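PDB 6EXS: peptide ABC transporter permease, which probably transports peptides across the membrane as a POT-family major facilitator and binds a thioalcohol-conjugated peptide, a precursor of body malodour in the axilla. Local coordinates for residues A[373-378]-A[404-409]; A[296-301]-A[408-413]. All blocks are in the same frame, centred on the assembly; numbering follows the deposited sequence.

Interaction 1: residues A[373-378]-A[404-409]; sequences LLAGLS and VICVIG. With OLC ((2R)-2,3-dihydroxypropyl (9Z)-octadec-9-enoate), chain F.
Ala375 and Cys406 bring their CA atoms to 4.7 Å where helix 364-389 and the next long helix, 396-418, run back to back as a helical hairpin. The two segments are almost exactly antiparallel, at 173°, and their axes come within 7.7 Å, a close fit that Gly409 helps to allow: it offers bare backbone, and Leu374 CD1 sits 3.8 Å from Gly409 CA. The other branch of Leu374 turns to Ile405, whose side chain crosses it at about a right angle, with CD2 of Leu374 3.8 Å from CG2 of Ile405. That same Ile405 methyl also lies 3.3 Å from Leu374 O, the carbonyl that accepts the helical bond from Ser378 N, so the branch is wedged against backbone as well as side chain. Ser378 turns its polar end home. Its OG stands between the backbone N and the carbonyl carbon (chi1 79°) and gives a 2.6 Å hydrogen bond to Ala375 O, meeting the carbonyl at 132°, while its CB rests on Ile405 CB and OG also lies against Cys406 CB. Cys406 SG packs 4.2 Å from Ala375 CB, and its side chain also touches the bound conjugated peptide. Across the hairpin from Cys406, the monoolein acyl chain runs along the groove, with C16 3.6 Å from Leu374 CD2 and its end near Ile408. The contact is therefore held by apolar packing, with the serine hydroxyl satisfied within its own helix, and these side chains appear to lie between a groove that holds the lipid tail and the pocket that Cys406 lines.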
loop_
_atom_site.group_PDB
_atom_site.type_symbol
_atom_site.label_atom_id
_atom_site.label_comp_id
_atom_site.label_asym_id
_atom_site.label_seq_id
_atom_site.Cartn_x
_atom_site.Cartn_y
_atom_site.Cartn_z
ATOM N N LEU A 373 -4.420 -1.497 -18.734
ATOM C CA LEU A 373 -4.374 -2.438 -19.856
ATOM C C LEU A 373 -3.202 -3.381 -19.644
ATOM O O LEU A 373 -3.367 -4.587 -19.813
ATOM C CB LEU A 373 -4.200 -1.709 -21.202
ATOM C CG LEU A 373 -5.440 -1.095 -21.849
ATOM C CD1 LEU A 373 -5.045 -0.188 -22.995
ATOM C CD2 LEU A 373 -6.434 -2.164 -22.317
ATOM N N LEU A 374 -2.032 -2.833 -19.223
ATOM C CA LEU A 374 -0.834 -3.624 -18.928
ATOM C C LEU A 374 -1.046 -4.561 -17.724
ATOM O O LEU A 374 -0.627 -5.725 -17.784
ATOM C CB LEU A 374 0.422 -2.746 -18.778
ATOM C CG LEU A 374 1.062 -2.246 -20.080
ATOM C CD1 LEU A 374 1.982 -1.081 -19.819
ATOM C CD2 LEU A 374 1.838 -3.339 -20.777
ATOM N N ALA A 375 -1.749 -4.083 -16.668
ATOM C CA ALA A 375 -2.096 -4.923 -15.517
ATOM C C ALA A 375 -2.993 -6.099 -15.988
ATOM O O ALA A 375 -2.726 -7.245 -15.627
ATOM C CB ALA A 375 -2.800 -4.107 -14.457
ATOM N N GLY A 376 -3.976 -5.811 -16.854
ATOM C CA GLY A 376 -4.868 -6.815 -17.432
ATOM C C GLY A 376 -4.162 -7.798 -18.348
ATOM O O GLY A 376 -4.466 -8.994 -18.328
ATOM N N LEU A 377 -3.201 -7.292 -19.156
ATOM C CA LEU A 377 -2.375 -8.089 -20.081
ATOM C C LEU A 377 -1.425 -9.043 -19.341
ATOM O O LEU A 377 -1.075 -10.088 -19.887
ATOM C CB LEU A 377 -1.595 -7.200 -21.059
ATOM C CG LEU A 377 -2.418 -6.598 -22.195
ATOM C CD1 LEU A 377 -1.813 -5.293 -22.671
ATOM C CD2 LEU A 377 -2.620 -7.596 -23.350
ATOM N N SER A 378 -1.033 -8.691 -18.096
ATOM C CA SER A 378 -0.167 -9.508 -17.249
ATOM C C SER A 378 -0.933 -10.726 -16.702
ATOM O O SER A 378 -0.331 -11.782 -16.497
ATOM C CB SER A 378 0.453 -8.669 -16.132
ATOM O OG SER A 378 -0.429 -8.431 -15.048
ATOM N N VAL A 404 6.697 -8.360 -14.271
ATOM C CA VAL A 404 7.371 -7.336 -15.077
ATOM C C VAL A 404 6.363 -6.524 -15.900
ATOM O O VAL A 404 6.495 -5.302 -15.962
ATOM C CB VAL A 404 8.535 -7.914 -15.938
ATOM C CG1 VAL A 404 9.142 -6.847 -16.845
ATOM C CG2 VAL A 404 9.617 -8.559 -15.064
ATOM N N ILE A 405 5.348 -7.180 -16.504
ATOM C CA ILE A 405 4.332 -6.467 -17.294
ATOM C C ILE A 405 3.507 -5.540 -16.389
ATOM O O ILE A 405 3.265 -4.383 -16.741
ATOM C CB ILE A 405 3.468 -7.416 -18.174
ATOM C CG1 ILE A 405 4.352 -8.187 -19.192
ATOM C CG2 ILE A 405 2.332 -6.643 -18.898
ATOM C CD1 ILE A 405 3.739 -9.513 -19.698
ATOM N N CYS A 406 3.149 -6.028 -15.194
ATOM C CA CYS A 406 2.383 -5.261 -14.214
ATOM C C CYS A 406 3.121 -4.019 -13.686
ATOM O O CYS A 406 2.508 -2.954 -13.559
ATOM C CB CYS A 406 1.907 -6.151 -13.075
ATOM S SG CYS A 406 0.466 -5.498 -12.208
ATOM N N VAL A 407 4.422 -4.163 -13.364
ATOM C CA VAL A 407 5.228 -3.053 -12.853
ATOM C C VAL A 407 5.474 -1.996 -13.964
ATOM O O VAL A 407 5.457 -0.811 -13.652
ATOM C CB VAL A 407 6.515 -3.499 -12.112
ATOM C CG1 VAL A 407 7.485 -4.241 -13.028
ATOM C CG2 VAL A 407 7.198 -2.320 -11.424
ATOM N N ILE A 408 5.608 -2.417 -15.252
ATOM C CA ILE A 408 5.742 -1.484 -16.386
ATOM C C ILE A 408 4.473 -0.599 -16.453
ATOM O O ILE A 408 4.574 0.599 -16.739
ATOM C CB ILE A 408 6.094 -2.186 -17.738
ATOM C CG1 ILE A 408 7.532 -2.745 -17.711
ATOM C CG2 ILE A 408 5.915 -1.225 -18.934
ATOM C CD1 ILE A 408 7.801 -3.802 -18.756
ATOM N N GLY A 409 3.322 -1.196 -16.126
ATOM C CA GLY A 409 2.039 -0.516 -16.027
ATOM C C GLY A 409 1.991 0.450 -14.853
ATOM O O GLY A 409 1.418 1.537 -14.971
HETATM C C18 OLC F . 5.748 -2.453 -22.714
HETATM C C10 OLC F . -0.122 -10.728 -23.442
HETATM C C9 OLC F . -0.265 -12.045 -23.553
HETATM C C17 OLC F . 4.684 -3.250 -23.442
HETATM C C11 OLC F . 0.909 -9.854 -24.109
HETATM C C8 OLC F . 0.585 -12.996 -24.360
HETATM C C24 OLC F . 3.215 -25.778 -24.887
HETATM C C16 OLC F . 4.485 -4.661 -22.897
HETATM C C12 OLC F . 1.544 -8.828 -23.175
HETATM C C7 OLC F . 0.240 -14.463 -24.123
HETATM C C15 OLC F . 3.469 -5.473 -23.691
HETATM C C13 OLC F . 2.210 -7.673 -23.905
HETATM C C6 OLC F . 1.232 -15.439 -24.734
HETATM C C14 OLC F . 2.993 -6.740 -23.000
HETATM C C5 OLC F . 0.820 -16.902 -24.640
HETATM C C4 OLC F . 1.316 -17.618 -23.393
HETATM C C3 OLC F . 2.230 -18.804 -23.673
HETATM C C2 OLC F . 1.507 -20.149 -23.737
HETATM C C21 OLC F . 2.489 -23.720 -23.629
HETATM C C1 OLC F . 2.433 -21.334 -23.736
HETATM C C22 OLC F . 2.271 -24.593 -24.844
HETATM O O19 OLC F . 3.634 -21.269 -23.661
HETATM O O25 OLC F . 2.936 -26.722 -23.857
HETATM O O23 OLC F . 0.911 -25.042 -24.895
HETATM O O20 OLC F . 1.751 -22.487 -23.819
#

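Interaction 2: residues A[296-301]-A[408-413]; sequences MLFWSI and IGELCL
Phe298 reaches across to Gly409, Glu410 and Leu413, joining helix 279-302 to helix 396-418 in the C-terminal half of this major facilitator fold. The two segments run roughly antiparallel, at 148°, and their axes come no nearer than 11.2 Å, so large side chains have to span the distance. The tight part is the Phe298 ring. With CG anti to the backbone N (chi1 176°), the ring reaches toward helix 396-418, where its CZ lies 3.5 Å from Glu410 CB, and CE1 comes 3.7 Å from Gly409 C, against a residue with no side chain to hold the ring off. Nearer its own backbone, Phe298 slides past Leu413 in the opposite direction, CB meeting Leu413 CD1 at 3.8 Å. The pairing of Trp299 with Leu413 is looser, NE1 standing 4.0 Å from Leu413 CD2; the indole also touches helix 430-451, where it meets the ring of Trp437. The two aromatic neighbours brace each other, since Phe298 CD2 lies 3.7 Å above the plane of the indole of Trp299, over its centre. Every residue that touches here is buried, so the looser side is not a solvent-facing one; the Glu410 side chain lies about 5 Å from the bound ligand. The extended chain of Glu410 carries its carboxylate to the indole at 64° between planes: OE1 is hydrogen-bonded to Asn339 ND2, a pocket residue, while OE2 lies at the indole edge, 3.6 Å from Trp299 CH2.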
loop_
_atom_site.group_PDB
_atom_site.type_symbol
_atom_site.label_atom_id
_atom_site.label_comp_id
_atom_site.label_asym_id
_atom_site.label_seq_id
_atom_site.Cartn_x
_atom_site.Cartn_y
_atom_site.Cartn_z
ATOM N N MET A 296 -8.348 1.620 -9.412
ATOM C CA MET A 296 -8.835 0.490 -8.624
ATOM C C MET A 296 -8.543 -0.840 -9.346
ATOM O O MET A 296 -8.029 -1.769 -8.716
ATOM C CB MET A 296 -10.339 0.652 -8.345
ATOM C CG MET A 296 -10.781 0.028 -7.054
ATOM S SD MET A 296 -12.468 0.476 -6.568
ATOM C CE MET A 296 -13.421 -0.468 -7.773
ATOM N N LEU A 297 -8.842 -0.906 -10.676
ATOM C CA LEU A 297 -8.605 -2.066 -11.537
ATOM C C LEU A 297 -7.112 -2.394 -11.601
ATOM O O LEU A 297 -6.752 -3.575 -11.662
ATOM C CB LEU A 297 -9.140 -1.839 -12.967
ATOM C CG LEU A 297 -10.652 -1.784 -13.210
ATOM C CD1 LEU A 297 -10.935 -1.184 -14.555
ATOM C CD2 LEU A 297 -11.302 -3.174 -13.107
ATOM N N PHE A 298 -6.244 -1.357 -11.583
ATOM C CA PHE A 298 -4.790 -1.561 -11.606
ATOM C C PHE A 298 -4.292 -2.202 -10.305
ATOM O O PHE A 298 -3.567 -3.199 -10.363
ATOM C CB PHE A 298 -4.006 -0.257 -11.889
ATOM C CG PHE A 298 -2.523 -0.524 -11.796
ATOM C CD1 PHE A 298 -1.826 -1.038 -12.882
ATOM C CD2 PHE A 298 -1.852 -0.400 -10.584
ATOM C CE1 PHE A 298 -0.488 -1.386 -12.766
ATOM C CE2 PHE A 298 -0.513 -0.751 -10.473
ATOM C CZ PHE A 298 0.152 -1.256 -11.558
ATOM N N TRP A 299 -4.640 -1.598 -9.136
ATOM C CA TRP A 299 -4.208 -2.093 -7.829
ATOM C C TRP A 299 -4.832 -3.425 -7.459
ATOM O O TRP A 299 -4.222 -4.155 -6.684
ATOM C CB TRP A 299 -4.399 -1.059 -6.711
ATOM C CG TRP A 299 -3.594 0.181 -6.909
ATOM C CD1 TRP A 299 -4.072 1.436 -7.145
ATOM C CD2 TRP A 299 -2.165 0.277 -6.972
ATOM N NE1 TRP A 299 -3.031 2.315 -7.319
ATOM C CE2 TRP A 299 -1.847 1.632 -7.215
ATOM C CE3 TRP A 299 -1.117 -0.639 -6.781
ATOM C CZ2 TRP A 299 -0.526 2.086 -7.313
ATOM C CZ3 TRP A 299 0.188 -0.197 -6.882
ATOM C CH2 TRP A 299 0.478 1.151 -7.155
ATOM N N SER A 300 -6.000 -3.776 -8.027
ATOM C CA SER A 300 -6.628 -5.080 -7.747
ATOM C C SER A 300 -5.700 -6.196 -8.238
ATOM O O SER A 300 -5.326 -7.067 -7.454
ATOM C CB SER A 300 -8.011 -5.178 -8.392
ATOM O OG SER A 300 -8.550 -6.486 -8.278
ATOM N N ILE A 301 -5.259 -6.093 -9.509
ATOM C CA ILE A 301 -4.338 -7.021 -10.154
ATOM C C ILE A 301 -2.944 -6.901 -9.541
ATOM O O ILE A 301 -2.381 -7.918 -9.138
ATOM C CB ILE A 301 -4.363 -6.886 -11.697
ATOM C CG1 ILE A 301 -5.737 -7.383 -12.241
ATOM C CG2 ILE A 301 -3.193 -7.671 -12.332
ATOM C CD1 ILE A 301 -5.999 -7.152 -13.720
ATOM N N ILE A 408 5.608 -2.417 -15.252
ATOM C CA ILE A 408 5.742 -1.484 -16.386
ATOM C C ILE A 408 4.473 -0.599 -16.453
ATOM O O ILE A 408 4.574 0.599 -16.739
ATOM C CB ILE A 408 6.094 -2.186 -17.738
ATOM C CG1 ILE A 408 7.532 -2.745 -17.711
ATOM C CG2 ILE A 408 5.915 -1.225 -18.934
ATOM C CD1 ILE A 408 7.801 -3.802 -18.756
ATOM N N GLY A 409 3.322 -1.196 -16.126
ATOM C CA GLY A 409 2.039 -0.516 -16.027
ATOM C C GLY A 409 1.991 0.450 -14.853
ATOM O O GLY A 409 1.418 1.537 -14.971
ATOM N N GLU A 410 2.630 0.084 -13.721
ATOM C CA GLU A 410 2.708 0.926 -12.516
ATOM C C GLU A 410 3.507 2.213 -12.773
ATOM O O GLU A 410 3.167 3.264 -12.225
ATOM C CB GLU A 410 3.316 0.152 -11.335
ATOM C CG GLU A 410 2.952 0.748 -9.992
ATOM C CD GLU A 410 3.464 -0.003 -8.784
ATOM O OE1 GLU A 410 3.291 -1.241 -8.726
ATOM O OE2 GLU A 410 3.960 0.664 -7.850
ATOM N N LEU A 411 4.552 2.122 -13.620
ATOM C CA LEU A 411 5.416 3.243 -14.000
ATOM C C LEU A 411 4.635 4.306 -14.782
ATOM O O LEU A 411 5.021 5.477 -14.754
ATOM C CB LEU A 411 6.642 2.751 -14.804
ATOM C CG LEU A 411 7.593 1.742 -14.115
ATOM C CD1 LEU A 411 8.474 1.038 -15.128
ATOM C CD2 LEU A 411 8.448 2.408 -13.033
ATOM N N CYS A 412 3.528 3.897 -15.454
ATOM C CA CYS A 412 2.628 4.760 -16.230
ATOM C C CYS A 412 1.608 5.438 -15.331
ATOM O O CYS A 412 1.258 6.590 -15.563
ATOM C CB CYS A 412 1.917 3.961 -17.318
ATOM S SG CYS A 412 3.018 3.068 -18.434
ATOM N N LEU A 413 1.081 4.681 -14.358
ATOM C CA LEU A 413 -0.011 5.032 -13.460
ATOM C C LEU A 413 0.376 5.803 -12.189
ATOM O O LEU A 413 -0.281 6.798 -11.882
ATOM C CB LEU A 413 -0.745 3.726 -13.094
ATOM C CG LEU A 413 -2.146 3.843 -12.538
ATOM C CD1 LEU A 413 -3.132 3.095 -13.406
ATOM C CD2 LEU A 413 -2.195 3.337 -11.121
#

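In the fold
From the N terminus, helix 279-302 comes first and supplies residues 296-301; the chain then passes through helix 338-357 and helix 364-389, which carries 373-378, before helix 396-418 closes both contacts. Interaction 1 closes a short loop of 25 residues, and this lies wholly inside the 106-residue loop closed by interaction 2, so the two nest. Their ends overlap on helix 396-418, where Ile408 and Gly409 belong to both. The first segments also touch directly: Ala375 CB packs 3.6 Å from Phe298 CD1, and Ile301 meets Gly376. Helices 279-302, 364-389 and 396-418 thus form a mutually packed trio beside the peptide pocket.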